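Local atomic coordinates of split-soret cytochrome C (PDB entry 1H21), a protein that carries electrons as a homodimeric dihaem cytochrome c with an additional iron-sulfur centre in each subunit, and may take part in sulfate reduction. Residues Y50-V53 against G54-E58; E73-K76 against G77-D81; P107-N110 against E111-W115; V151-W154 against C155-K159; T239-K242 against F243-H246. All blocks are in the same frame, centred on the assembly; numbering follows the deposited sequence.

Contact 1 of 5, residues Y50-V53 against G54-E58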
# COMPACT_ATOMS: atom_id res chain seq x y z
N TYR A 50 1.29 -7.68 -13.24
CA TYR A 50 1.69 -8.39 -14.43
C TYR A 50 0.66 -8.35 -15.55
O TYR A 50 1.01 -8.10 -16.70
CB TYR A 50 2.05 -9.84 -14.11
CG TYR A 50 2.70 -10.53 -15.28
CD1 TYR A 50 4.08 -10.61 -15.38
CD2 TYR A 50 1.93 -11.11 -16.30
CE1 TYR A 50 4.70 -11.25 -16.45
CE2 TYR A 50 2.54 -11.75 -17.39
CZ TYR A 50 3.93 -11.81 -17.44
OH TYR A 50 4.56 -12.47 -18.47
N SER A 51 -0.62 -8.53 -15.23
CA SER A 51 -1.62 -8.52 -16.28
C SER A 51 -1.60 -7.22 -17.09
O SER A 51 -2.13 -7.16 -18.20
CB SER A 51 -3.02 -8.80 -15.73
OG SER A 51 -3.56 -7.70 -15.04
N ILE A 52 -0.94 -6.20 -16.57
CA ILE A 52 -0.88 -4.92 -17.27
C ILE A 52 0.47 -4.68 -17.92
O ILE A 52 0.58 -4.59 -19.14
CB ILE A 52 -1.26 -3.77 -16.31
CG1 ILE A 52 -2.77 -3.81 -16.06
CG2 ILE A 52 -0.78 -2.43 -16.85
CD1 ILE A 52 -3.31 -2.71 -15.19
N VAL A 53 1.52 -4.63 -17.11
CA VAL A 53 2.87 -4.38 -17.61
C VAL A 53 3.48 -5.67 -18.12
O VAL A 53 4.31 -5.66 -19.03
CB VAL A 53 3.75 -3.76 -16.51
CG1 VAL A 53 5.17 -3.55 -17.00
CG2 VAL A 53 3.13 -2.45 -16.03
N GLY A 54 3.05 -6.79 -17.55
CA GLY A 54 3.57 -8.08 -17.97
C GLY A 54 3.09 -8.41 -19.38
O GLY A 54 3.86 -8.91 -20.21
N LEU A 55 1.81 -8.15 -19.65
CA LEU A 55 1.27 -8.41 -20.98
C LEU A 55 1.83 -7.42 -22.00
O LEU A 55 2.03 -7.78 -23.16
CB LEU A 55 -0.26 -8.39 -20.98
CG LEU A 55 -0.89 -9.53 -20.18
CD1 LEU A 55 -2.35 -9.55 -20.51
CD2 LEU A 55 -0.25 -10.87 -20.51
N MET A 56 2.09 -6.18 -21.59
CA MET A 56 2.69 -5.21 -22.50
C MET A 56 4.12 -5.68 -22.84
O MET A 56 4.62 -5.44 -23.94
CB MET A 56 2.76 -3.80 -21.88
CG MET A 56 1.43 -3.12 -21.75
SD MET A 56 1.67 -1.38 -21.44
CE MET A 56 -0.02 -0.89 -20.96
N GLY A 57 4.77 -6.36 -21.90
CA GLY A 57 6.12 -6.86 -22.14
C GLY A 57 6.15 -8.01 -23.14
O GLY A 57 7.03 -8.04 -24.01
N GLU A 58 5.23 -8.96 -23.00
CA GLU A 58 5.12 -10.10 -23.90
C GLU A 58 4.87 -9.67 -25.36
O GLU A 58 5.45 -10.24 -26.29
CB GLU A 58 4.00 -11.04 -23.46
CG GLU A 58 4.24 -11.76 -22.14
CD GLU A 58 3.07 -12.68 -21.74
OE1 GLU A 58 2.07 -12.78 -22.50
OE2 GLU A 58 3.15 -13.31 -20.66
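Y50 and E58, two turns apart on helix 44-60, meet at their polar ends: Y50 OH donates to E58 OE2 over 2.7 Å. The carboxylate oxygen lies at the ring edge, close to the ring plane, and receives the hydroxyl on its anti side, 23° out of the carboxylate plane. With chi1 near trans (-170°) the Y50 ring swings along the helix, over G54. There G54 CA sits above the centre of one ring face, 3.5 Å from the centroid, a CH-pi contact made possible by the absence of a side chain at G54. Both polar ends have second partners on the other subunit: Y50 OH is hydrogen-bonded to the backbone N of F10 of the second subunit, and E58 OE1 forms a salt bridge with R9 of that subunit. In the backbone, M56 N donates to I52 O (3.3 Å) and G57 N to V53 O (3.0 Å), whereas the weak bonds of G54 N and L55 N to Y50 O, at a wider pi-type turn, are doubtful because that oxygen is crowded in the model. S51 OG is satisfied one turn back by A48 O. The apolar side chains turn to neighbouring helices: I52 and V53 to helix 87-99, L55 to helix 26-38, and M56 to F99. M56 CG passes I52 O at 3.1 Å. The buried tyrosine hydroxyl thus joins the carboxylate to the N-terminal arm of the partner chain, and the arginine beside E58 would be expected to stabilise the charged form of the glutamate.

Contact 2 of 5, residues E73-K76 against G77-D81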
# COMPACT_ATOMS: atom_id res chain seq x y z
N GLU A 73 5.21 -9.22 -5.13
CA GLU A 73 4.79 -10.25 -4.17
C GLU A 73 4.67 -9.52 -2.81
O GLU A 73 3.88 -9.88 -1.94
CB GLU A 73 5.83 -11.38 -4.08
CG GLU A 73 5.45 -12.52 -3.14
CD GLU A 73 6.63 -13.38 -2.74
OE1 GLU A 73 7.68 -12.81 -2.36
OE2 GLU A 73 6.52 -14.63 -2.78
N ALA A 74 5.41 -8.43 -2.69
CA ALA A 74 5.45 -7.60 -1.50
C ALA A 74 4.06 -7.18 -1.04
O ALA A 74 3.83 -7.00 0.15
CB ALA A 74 6.30 -6.35 -1.77
N ASN A 75 3.14 -7.06 -1.99
CA ASN A 75 1.79 -6.62 -1.69
C ASN A 75 0.80 -7.70 -1.31
O ASN A 75 -0.39 -7.42 -1.06
CB ASN A 75 1.23 -5.87 -2.87
CG ASN A 75 1.87 -4.54 -3.05
OD1 ASN A 75 1.38 -3.54 -2.52
ND2 ASN A 75 2.93 -4.48 -3.84
N LYS A 76 1.25 -8.94 -1.28
CA LYS A 76 0.33 -10.02 -0.94
C LYS A 76 -0.19 -9.81 0.49
O LYS A 76 0.55 -9.36 1.37
CB LYS A 76 1.02 -11.38 -1.09
CG LYS A 76 0.06 -12.53 -1.39
CD LYS A 76 0.76 -13.88 -1.33
CE LYS A 76 -0.26 -14.98 -1.07
NZ LYS A 76 0.31 -16.34 -1.16
N GLY A 77 -1.48 -10.05 0.68
CA GLY A 77 -2.11 -9.91 1.99
C GLY A 77 -2.08 -8.51 2.57
O GLY A 77 -2.12 -8.32 3.79
N GLY A 78 -2.05 -7.51 1.70
CA GLY A 78 -1.99 -6.14 2.16
C GLY A 78 -0.61 -5.82 2.68
O GLY A 78 -0.46 -4.98 3.55
N ILE A 79 0.41 -6.44 2.08
CA ILE A 79 1.83 -6.30 2.43
C ILE A 79 2.20 -7.23 3.61
O ILE A 79 2.02 -6.90 4.78
CB ILE A 79 2.25 -4.80 2.70
CG1 ILE A 79 1.86 -3.91 1.52
CG2 ILE A 79 3.73 -4.69 2.91
CD1 ILE A 79 1.92 -2.41 1.84
N SER A 80 2.64 -8.43 3.28
CA SER A 80 3.01 -9.42 4.27
C SER A 80 1.97 -9.61 5.36
O SER A 80 2.29 -9.58 6.56
CB SER A 80 4.35 -9.04 4.89
OG SER A 80 5.40 -9.54 4.12
N ASP A 81 0.72 -9.78 4.95
CA ASP A 81 -0.41 -10.00 5.87
C ASP A 81 -0.74 -8.89 6.83
O ASP A 81 -1.36 -9.12 7.85
CB ASP A 81 -0.23 -11.27 6.69
CG ASP A 81 0.00 -12.49 5.83
OD1 ASP A 81 -0.51 -12.54 4.68
OD2 ASP A 81 0.72 -13.40 6.32
O HOH W 1 6.38 -7.61 1.69
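A local turn contact joins a 3-10 segment to the glycine-containing loop that follows it, between helices 44-60 and 87-99, with A74 and I79 touching across the turn. I79 CA lies 3.1 Å from A74 O in a nearly straight CA-H...O contact, 170° at the hydrogen. The I79 side chain is draped over the same carbonyl: with CG1 turned beside the backbone N (chi1 -54°), CG2 reaches A74 O at 3.6 Å. Beside it runs N75, pointing the same way, with OD1 4.1 Å from I79 CG1; N75 ND2 itself is hydrogen-bonded to Y90 OH of the second subunit. The backbone hydrogen bonds across the turn are weak: G78 N (3.2 Å) and I79 N (3.4 Å) both donate weakly to N75 O, and I79 N also to K76 O. A water donates to A74 O at 3.0 Å and bonds to S80 OG, so that it bridges A74 and S80. The extended K76 chain carries NZ to a hydrogen bond with G41 O. The G77 and G78 backbones bond to G83 and T84. The arrangement is a glycine-containing turn of positive-phi residues, G77 through D81, that places G78 beside C147 and K76 beside C44, both inferred ligands of the iron-sulfur cluster.

Contact 3 of 5, residues P107-N110 against E111-W115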
# COMPACT_ATOMS: atom_id res chain seq x y z
N PRO A 107 -7.24 11.28 -10.73
CA PRO A 107 -8.61 10.85 -11.06
C PRO A 107 -8.72 9.40 -11.48
O PRO A 107 -9.76 8.77 -11.27
CB PRO A 107 -9.03 11.84 -12.16
CG PRO A 107 -7.73 12.15 -12.86
CD PRO A 107 -6.80 12.34 -11.66
N MET A 108 -7.64 8.85 -12.04
CA MET A 108 -7.65 7.44 -12.47
C MET A 108 -7.75 6.52 -11.24
O MET A 108 -8.54 5.59 -11.21
CB MET A 108 -6.38 7.11 -13.27
CG MET A 108 -6.16 7.95 -14.55
SD MET A 108 -4.63 7.48 -15.44
CE MET A 108 -4.96 5.80 -15.83
N VAL A 109 -6.93 6.77 -10.23
CA VAL A 109 -6.94 5.97 -9.02
C VAL A 109 -8.25 6.23 -8.25
O VAL A 109 -8.79 5.32 -7.60
CB VAL A 109 -5.73 6.31 -8.12
CG1 VAL A 109 -5.83 5.65 -6.75
CG2 VAL A 109 -4.46 5.89 -8.83
N ASN A 110 -8.77 7.45 -8.34
CA ASN A 110 -10.02 7.77 -7.66
C ASN A 110 -11.14 6.90 -8.19
O ASN A 110 -11.98 6.41 -7.43
CB ASN A 110 -10.39 9.25 -7.83
CG ASN A 110 -9.60 10.16 -6.91
OD1 ASN A 110 -8.90 9.71 -6.00
ND2 ASN A 110 -9.72 11.46 -7.13
N GLU A 111 -11.17 6.72 -9.51
CA GLU A 111 -12.20 5.89 -10.13
C GLU A 111 -12.00 4.42 -9.75
O GLU A 111 -12.95 3.73 -9.36
CB GLU A 111 -12.19 6.06 -11.66
CG GLU A 111 -12.84 4.89 -12.38
CD GLU A 111 -13.60 5.28 -13.62
OE1 GLU A 111 -13.77 6.49 -13.88
OE2 GLU A 111 -14.06 4.35 -14.32
N LEU A 112 -10.77 3.94 -9.88
CA LEU A 112 -10.45 2.57 -9.53
C LEU A 112 -10.82 2.26 -8.08
O LEU A 112 -11.53 1.29 -7.81
CB LEU A 112 -8.97 2.31 -9.79
CG LEU A 112 -8.47 0.91 -9.48
CD1 LEU A 112 -9.28 -0.11 -10.29
CD2 LEU A 112 -6.98 0.86 -9.79
N PHE A 113 -10.39 3.13 -7.15
CA PHE A 113 -10.67 2.96 -5.72
C PHE A 113 -12.14 3.15 -5.30
O PHE A 113 -12.66 2.34 -4.53
CB PHE A 113 -9.73 3.85 -4.89
CG PHE A 113 -8.30 3.36 -4.82
CD1 PHE A 113 -7.82 2.41 -5.72
CD2 PHE A 113 -7.43 3.86 -3.87
CE1 PHE A 113 -6.51 1.96 -5.68
CE2 PHE A 113 -6.11 3.43 -3.81
CZ PHE A 113 -5.65 2.47 -4.72
N ARG A 114 -12.81 4.21 -5.77
CA ARG A 114 -14.23 4.45 -5.44
C ARG A 114 -15.09 3.32 -6.00
O ARG A 114 -16.06 2.87 -5.37
CB ARG A 114 -14.69 5.78 -6.01
CG ARG A 114 -14.09 6.97 -5.30
CD ARG A 114 -14.41 8.28 -5.96
NE ARG A 114 -13.62 9.36 -5.36
CZ ARG A 114 -13.44 10.57 -5.89
NH1 ARG A 114 -13.98 10.91 -7.06
NH2 ARG A 114 -12.72 11.47 -5.22
N TRP A 115 -14.71 2.81 -7.17
CA TRP A 115 -15.43 1.73 -7.80
C TRP A 115 -15.36 0.52 -6.90
O TRP A 115 -16.39 -0.11 -6.62
CB TRP A 115 -14.80 1.43 -9.17
CG TRP A 115 -15.16 0.08 -9.74
CD1 TRP A 115 -16.31 -0.26 -10.40
CD2 TRP A 115 -14.38 -1.12 -9.67
NE1 TRP A 115 -16.29 -1.60 -10.74
CE2 TRP A 115 -15.11 -2.14 -10.30
CE3 TRP A 115 -13.12 -1.42 -9.12
CZ2 TRP A 115 -14.64 -3.45 -10.39
CZ3 TRP A 115 -12.65 -2.72 -9.22
CH2 TRP A 115 -13.41 -3.72 -9.85
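V109 and F113, like the other i to i+4 pairs of helix 102-118, are joined by a regular alpha-helical backbone bond, F113 N to V109 O at 2.7 Å being nearly straight (167°). The two side chains run side by side, pointing the same way, and V109 CG1 stands over the centre of one face of the F113 ring, 3.6 Å from its centroid, a CH-pi contact. A V109 chi1 of 171° is what brings this methyl, rather than CG2, up to the ring. One residue on, N110 and R114 repeat the alignment with polar groups: amide and guanidinium planes are stacked, 19° apart, and N110 CB lies over the middle of the guanidinium. Their polar ends are satisfied by others, N110 OD1 by W82 NE1 of the second subunit and R114 NH1 by F200 O. W82 of that subunit also meets the F113 ring edge-to-face. On another side of the helix E111 forms a salt bridge with K181 of helix 165-192 and accepts from T199 N, while M108 and L112 pack on I185. The helix therefore sits between the helices of its own subunit and W82 of the second subunit. In the stack, N110 ND2 lies over one face of the guanidinium, 3.6 Å from R114 NH2.

Contact 4 of 5, residues V151-W154 against C155-K159; sequences VSKW and CYENK. With HEC (heme c), chain H.
The W154 indole has N158 ND2 over one face, offset toward the rim, and C155 SG at an edge, in plane, 3.7 Å from W154 CE3: a cysteine sulfur-aromatic contact. The Y156 ring has the propionate carbon CBA of the haem of chain H over one face, 3.5 Å from Y156 CG, while K159 NZ lies over the opposite face, toward the rim. W222 of the second subunit meets Y156 edge-to-face. N158 grips W154 O twice: ND2 (2.7 Å) and the backbone N (2.9 Å) reach the carbonyl from opposite faces of its plane. W154 NE1 is hydrogen-bonded to P138 O. E157 OE2 comes within 3.3 Å of K153 CE, but K153 NZ and E157 OE2 are 4.4 Å apart, too far for a salt bridge. K153 CG also passes the other propionate, 3.4 Å from haem O1D. S152 OG bonds to H148 O and to K224 N of the second subunit. K159, first to leave helical angles, has positive phi and turns its backbone N back to Y156 O at 3.3 Å in a Schellman motif; its NZ reaches the same carbonyl from the other face. S152, K153 and Y156 line a haem pocket shared between the subunits.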
# COMPACT_ATOMS: atom_id res chain seq x y z
N VAL A 151 -11.66 -8.21 3.46
CA VAL A 151 -11.68 -9.64 3.76
C VAL A 151 -12.42 -10.02 5.05
O VAL A 151 -13.35 -10.82 5.02
CB VAL A 151 -10.24 -10.24 3.75
CG1 VAL A 151 -10.28 -11.73 4.10
CG2 VAL A 151 -9.57 -10.04 2.38
N SER A 152 -12.01 -9.44 6.18
CA SER A 152 -12.63 -9.75 7.47
C SER A 152 -14.16 -9.64 7.50
O SER A 152 -14.83 -10.53 8.01
CB SER A 152 -12.00 -8.90 8.58
OG SER A 152 -10.59 -9.09 8.59
N LYS A 153 -14.71 -8.56 6.93
CA LYS A 153 -16.16 -8.34 6.87
C LYS A 153 -16.84 -9.46 6.07
O LYS A 153 -17.77 -10.12 6.54
CB LYS A 153 -16.42 -6.98 6.23
CG LYS A 153 -17.81 -6.44 6.42
CD LYS A 153 -17.95 -5.14 5.69
CE LYS A 153 -19.37 -4.67 5.75
NZ LYS A 153 -19.54 -3.46 4.90
N TRP A 154 -16.32 -9.73 4.88
CA TRP A 154 -16.86 -10.78 4.02
C TRP A 154 -16.86 -12.16 4.70
O TRP A 154 -17.87 -12.87 4.65
CB TRP A 154 -16.06 -10.81 2.71
CG TRP A 154 -16.49 -11.83 1.69
CD1 TRP A 154 -17.38 -11.66 0.67
CD2 TRP A 154 -15.96 -13.16 1.54
NE1 TRP A 154 -17.43 -12.79 -0.11
CE2 TRP A 154 -16.57 -13.73 0.40
CE3 TRP A 154 -15.02 -13.92 2.26
CZ2 TRP A 154 -16.27 -15.02 -0.05
CZ3 TRP A 154 -14.73 -15.21 1.82
CH2 TRP A 154 -15.35 -15.75 0.67
N CYS A 155 -15.74 -12.55 5.32
CA CYS A 155 -15.64 -13.84 6.01
C CYS A 155 -16.65 -13.91 7.17
O CYS A 155 -17.36 -14.90 7.34
CB CYS A 155 -14.22 -14.08 6.54
SG CYS A 155 -12.97 -14.60 5.31
N TYR A 156 -16.71 -12.82 7.93
CA TYR A 156 -17.62 -12.69 9.07
C TYR A 156 -19.06 -12.87 8.62
O TYR A 156 -19.78 -13.72 9.15
CB TYR A 156 -17.49 -11.30 9.69
CG TYR A 156 -18.50 -11.03 10.79
CD1 TYR A 156 -18.56 -11.86 11.92
CD2 TYR A 156 -19.36 -9.93 10.73
CE1 TYR A 156 -19.46 -11.61 12.97
CE2 TYR A 156 -20.26 -9.66 11.78
CZ TYR A 156 -20.30 -10.51 12.90
OH TYR A 156 -21.14 -10.25 13.96
N GLU A 157 -19.47 -12.00 7.71
CA GLU A 157 -20.81 -12.00 7.15
C GLU A 157 -21.21 -13.33 6.51
O GLU A 157 -22.36 -13.75 6.64
CB GLU A 157 -20.95 -10.86 6.15
CG GLU A 157 -20.97 -9.49 6.81
CD GLU A 157 -21.08 -8.32 5.81
OE1 GLU A 157 -20.84 -8.53 4.59
OE2 GLU A 157 -21.38 -7.19 6.27
N ASN A 158 -20.26 -14.01 5.88
CA ASN A 158 -20.53 -15.29 5.21
C ASN A 158 -20.16 -16.55 6.00
O ASN A 158 -20.26 -17.66 5.47
CB ASN A 158 -19.85 -15.32 3.84
CG ASN A 158 -20.43 -14.29 2.88
OD1 ASN A 158 -21.54 -14.48 2.35
ND2 ASN A 158 -19.70 -13.19 2.67
N LYS A 159 -19.72 -16.37 7.25
CA LYS A 159 -19.30 -17.47 8.13
C LYS A 159 -18.27 -18.43 7.51
O LYS A 159 -18.31 -19.65 7.72
CB LYS A 159 -20.51 -18.24 8.69
CG LYS A 159 -21.00 -17.71 10.04
CD LYS A 159 -21.41 -16.25 9.94
CE LYS A 159 -21.48 -15.56 11.31
NZ LYS A 159 -21.92 -14.12 11.19
FE HEC H . -10.74 -5.01 12.41
CHA HEC H . -13.62 -5.80 10.89
CHB HEC H . -10.75 -8.06 14.05
CHC HEC H . -7.53 -4.48 13.41
CHD HEC H . -11.02 -1.78 11.51
NA HEC H . -11.99 -6.54 12.48
C1A HEC H . -13.06 -6.76 11.65
C2A HEC H . -13.60 -8.11 11.77
C3A HEC H . -12.87 -8.71 12.80
C4A HEC H . -11.87 -7.72 13.23
CMA HEC H . -12.98 -10.14 13.33
CAA HEC H . -14.78 -8.71 10.98
CBA HEC H . -16.14 -8.54 11.66
CGA HEC H . -16.85 -7.23 11.35
O1A HEC H . -17.29 -6.53 12.28
O2A HEC H . -17.01 -6.92 10.15
NB HEC H . -9.43 -6.03 13.56
C1B HEC H . -9.61 -7.26 14.19
C2B HEC H . -8.36 -7.72 14.85
C3B HEC H . -7.42 -6.75 14.54
C4B HEC H . -8.11 -5.70 13.79
CMB HEC H . -8.16 -8.98 15.73
CAB HEC H . -6.06 -6.77 14.90
CBB HEC H . -5.19 -7.87 14.48
NC HEC H . -9.52 -3.45 12.33
C1C HEC H . -8.20 -3.42 12.74
C2C HEC H . -7.62 -2.12 12.46
C3C HEC H . -8.61 -1.30 11.88
C4C HEC H . -9.78 -2.17 11.87
CMC HEC H . -6.19 -1.71 12.85
CAC HEC H . -8.53 0.08 11.59
CBC HEC H . -7.64 0.72 10.58
ND HEC H . -12.11 -4.03 11.52
C1D HEC H . -12.13 -2.66 11.34
C2D HEC H . -13.31 -2.29 10.59
C3D HEC H . -14.01 -3.40 10.30
C4D HEC H . -13.23 -4.49 10.88
CMD HEC H . -13.67 -0.89 10.17
CAD HEC H . -15.34 -3.45 9.53
CBD HEC H . -16.54 -3.41 10.46
CGD HEC H . -17.87 -3.50 9.72
O1D HEC H . -18.24 -4.61 9.27
O2D HEC H . -18.52 -2.44 9.57

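Contact 5 of 5, residues T239-K242 against F243-H246. With HEC (heme c), chain G.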
# COMPACT_ATOMS: atom_id res chain seq x y z
N THR A 239 -16.70 -1.24 15.91
CA THR A 239 -15.75 -0.25 16.40
C THR A 239 -15.94 0.18 17.85
O THR A 239 -15.41 1.20 18.29
CB THR A 239 -15.62 1.00 15.45
OG1 THR A 239 -16.80 1.82 15.50
CG2 THR A 239 -15.38 0.54 14.01
N GLN A 240 -16.75 -0.58 18.58
CA GLN A 240 -16.96 -0.32 20.00
C GLN A 240 -15.79 -1.05 20.69
O GLN A 240 -15.15 -1.89 20.06
CB GLN A 240 -18.31 -0.89 20.48
CG GLN A 240 -19.52 -0.11 19.98
CD GLN A 240 -19.47 1.35 20.38
OE1 GLN A 240 -19.07 1.69 21.51
NE2 GLN A 240 -19.88 2.23 19.47
N ASN A 241 -15.52 -0.78 21.96
CA ASN A 241 -14.40 -1.43 22.65
C ASN A 241 -14.49 -2.94 22.75
O ASN A 241 -15.29 -3.45 23.52
CB ASN A 241 -14.24 -0.83 24.05
CG ASN A 241 -12.93 -1.25 24.71
OD1 ASN A 241 -11.95 -1.57 24.04
ND2 ASN A 241 -12.93 -1.26 26.03
N LYS A 242 -13.64 -3.64 22.00
CA LYS A 242 -13.60 -5.10 21.99
C LYS A 242 -12.66 -5.64 23.07
O LYS A 242 -12.63 -6.85 23.33
CB LYS A 242 -13.13 -5.61 20.61
CG LYS A 242 -13.88 -5.06 19.39
CD LYS A 242 -15.23 -5.73 19.18
CE LYS A 242 -16.40 -4.84 19.53
NZ LYS A 242 -17.71 -5.46 19.19
N PHE A 243 -11.88 -4.76 23.70
CA PHE A 243 -10.94 -5.16 24.75
C PHE A 243 -11.62 -5.46 26.09
O PHE A 243 -11.01 -6.06 26.99
CB PHE A 243 -9.84 -4.09 24.92
CG PHE A 243 -8.85 -4.03 23.77
CD1 PHE A 243 -9.14 -3.30 22.62
CD2 PHE A 243 -7.64 -4.69 23.84
CE1 PHE A 243 -8.25 -3.24 21.57
CE2 PHE A 243 -6.75 -4.63 22.80
CZ PHE A 243 -7.06 -3.91 21.66
N VAL A 244 -12.88 -5.09 26.21
CA VAL A 244 -13.65 -5.29 27.42
C VAL A 244 -15.00 -5.90 27.06
O VAL A 244 -15.61 -5.52 26.06
CB VAL A 244 -13.87 -3.95 28.18
CG1 VAL A 244 -14.83 -4.13 29.33
CG2 VAL A 244 -12.54 -3.45 28.71
N ASN A 245 -15.42 -6.88 27.85
CA ASN A 245 -16.70 -7.55 27.67
C ASN A 245 -17.01 -7.86 26.22
O ASN A 245 -17.96 -7.36 25.64
CB ASN A 245 -17.80 -6.72 28.32
CG ASN A 245 -19.21 -7.25 28.04
OD1 ASN A 245 -19.60 -8.37 28.42
ND2 ASN A 245 -19.95 -6.46 27.32
N HIS A 246 -16.20 -8.74 25.64
CA HIS A 246 -16.38 -9.13 24.26
C HIS A 246 -16.22 -10.64 24.22
O HIS A 246 -15.12 -11.16 24.34
CB HIS A 246 -15.37 -8.42 23.35
CG HIS A 246 -15.39 -8.90 21.94
ND1 HIS A 246 -16.48 -8.79 21.10
CD2 HIS A 246 -14.46 -9.61 21.25
CE1 HIS A 246 -16.18 -9.43 19.98
NE2 HIS A 246 -14.97 -9.94 20.02
FE HEC G . -13.85 -10.72 18.63
CHA HEC G . -16.74 -10.75 16.85
CHB HEC G . -12.88 -7.82 17.07
CHC HEC G . -11.05 -10.54 20.65
CHD HEC G . -14.36 -13.96 19.60
NA HEC G . -14.67 -9.48 17.30
C1A HEC G . -15.94 -9.60 16.72
C2A HEC G . -16.21 -8.42 15.89
C3A HEC G . -15.11 -7.60 15.93
C4A HEC G . -14.13 -8.30 16.76
CMA HEC G . -14.99 -6.22 15.22
CAA HEC G . -17.37 -8.22 14.93
CBA HEC G . -18.74 -8.43 15.51
CGA HEC G . -19.14 -7.32 16.42
O1A HEC G . -19.04 -7.49 17.66
O2A HEC G . -19.54 -6.26 15.87
NB HEC G . -12.32 -9.46 18.84
C1B HEC G . -12.04 -8.34 18.05
C2B HEC G . -10.81 -7.67 18.52
C3B HEC G . -10.33 -8.37 19.65
C4B HEC G . -11.27 -9.49 19.78
CMB HEC G . -10.24 -6.38 17.93
CAB HEC G . -9.34 -7.99 20.58
CBB HEC G . -9.40 -6.78 21.35
NC HEC G . -12.93 -11.95 19.90
C1C HEC G . -11.80 -11.70 20.70
C2C HEC G . -11.40 -12.88 21.46
C3C HEC G . -12.27 -13.89 21.12
C4C HEC G . -13.24 -13.29 20.16
CMC HEC G . -10.23 -12.92 22.42
CAC HEC G . -12.30 -15.22 21.55
CBC HEC G . -12.24 -15.61 22.93
ND HEC G . -15.28 -12.07 18.35
C1D HEC G . -15.35 -13.39 18.80
C2D HEC G . -16.62 -14.01 18.43
C3D HEC G . -17.38 -13.08 17.84
C4D HEC G . -16.48 -11.89 17.67
CMD HEC G . -17.03 -15.46 18.54
CAD HEC G . -18.86 -13.28 17.43
CBD HEC G . -19.87 -12.17 17.75
CGD HEC G . -19.99 -11.90 19.25
O1D HEC G . -19.96 -12.89 20.01
O2D HEC G . -20.15 -10.73 19.68
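K242 and H246 form the tight part of this contact, against the haem of chain G. H246 NE2 binds the haem iron at 1.9 Å, and H213 of the second subunit supplies the other axial ligand. K242 CD lies over one face of the imidazole, offset toward the rim and 4.0 Å from its centroid, a CH-pi contact; bends at chi2 and chi3 bring CD into the angle between imidazole and porphyrin, touching both, with haem C4A 3.7 Å from K242 CD. Its ammonium turns to the propionate, NZ to O1A at 2.9 Å (a weak bond), and also bonds to A237 O. K242 O meets H246 CB at 3.2 Å. The F243 ring belongs to this haem-facing part, with the haem carbon CBB over the centre of one face and N241 OD1 at its edge. F243 N donates to N241 OD1 at 3.2 Å, well above the plane of that carbonyl, 70° out of it. The looser side is N241 with V244: N241 ND2 merely touches V244 CG2 at 3.5 Å, and V244 is exposed, next to a crystal neighbour. A lysine by both the ligand histidine and the propionate would be expected to offset the carboxylate charge and might influence the haem's redox potential.

Overall arrangement
All five contacts are local, each spanning a single continuous run of residues, and they follow one another in series without nesting or crossing. Contact 1 lies in helix 44-60. Contact 2 turns the chain in the loop leading on to helix 87-99. Contact 3 lies in helix 102-118, its centre about 21 Å from those of contacts 1 and 2. Contact 4 ends helix 147-158, the next helix after 102-118, and contact 5 belongs to the loop beyond helix 204-213. Contacts 4 and 5 share one side of the chain, centres about 19 Å apart, facing the haems; contact 1 lies opposite. Every one of the five also touches the second subunit.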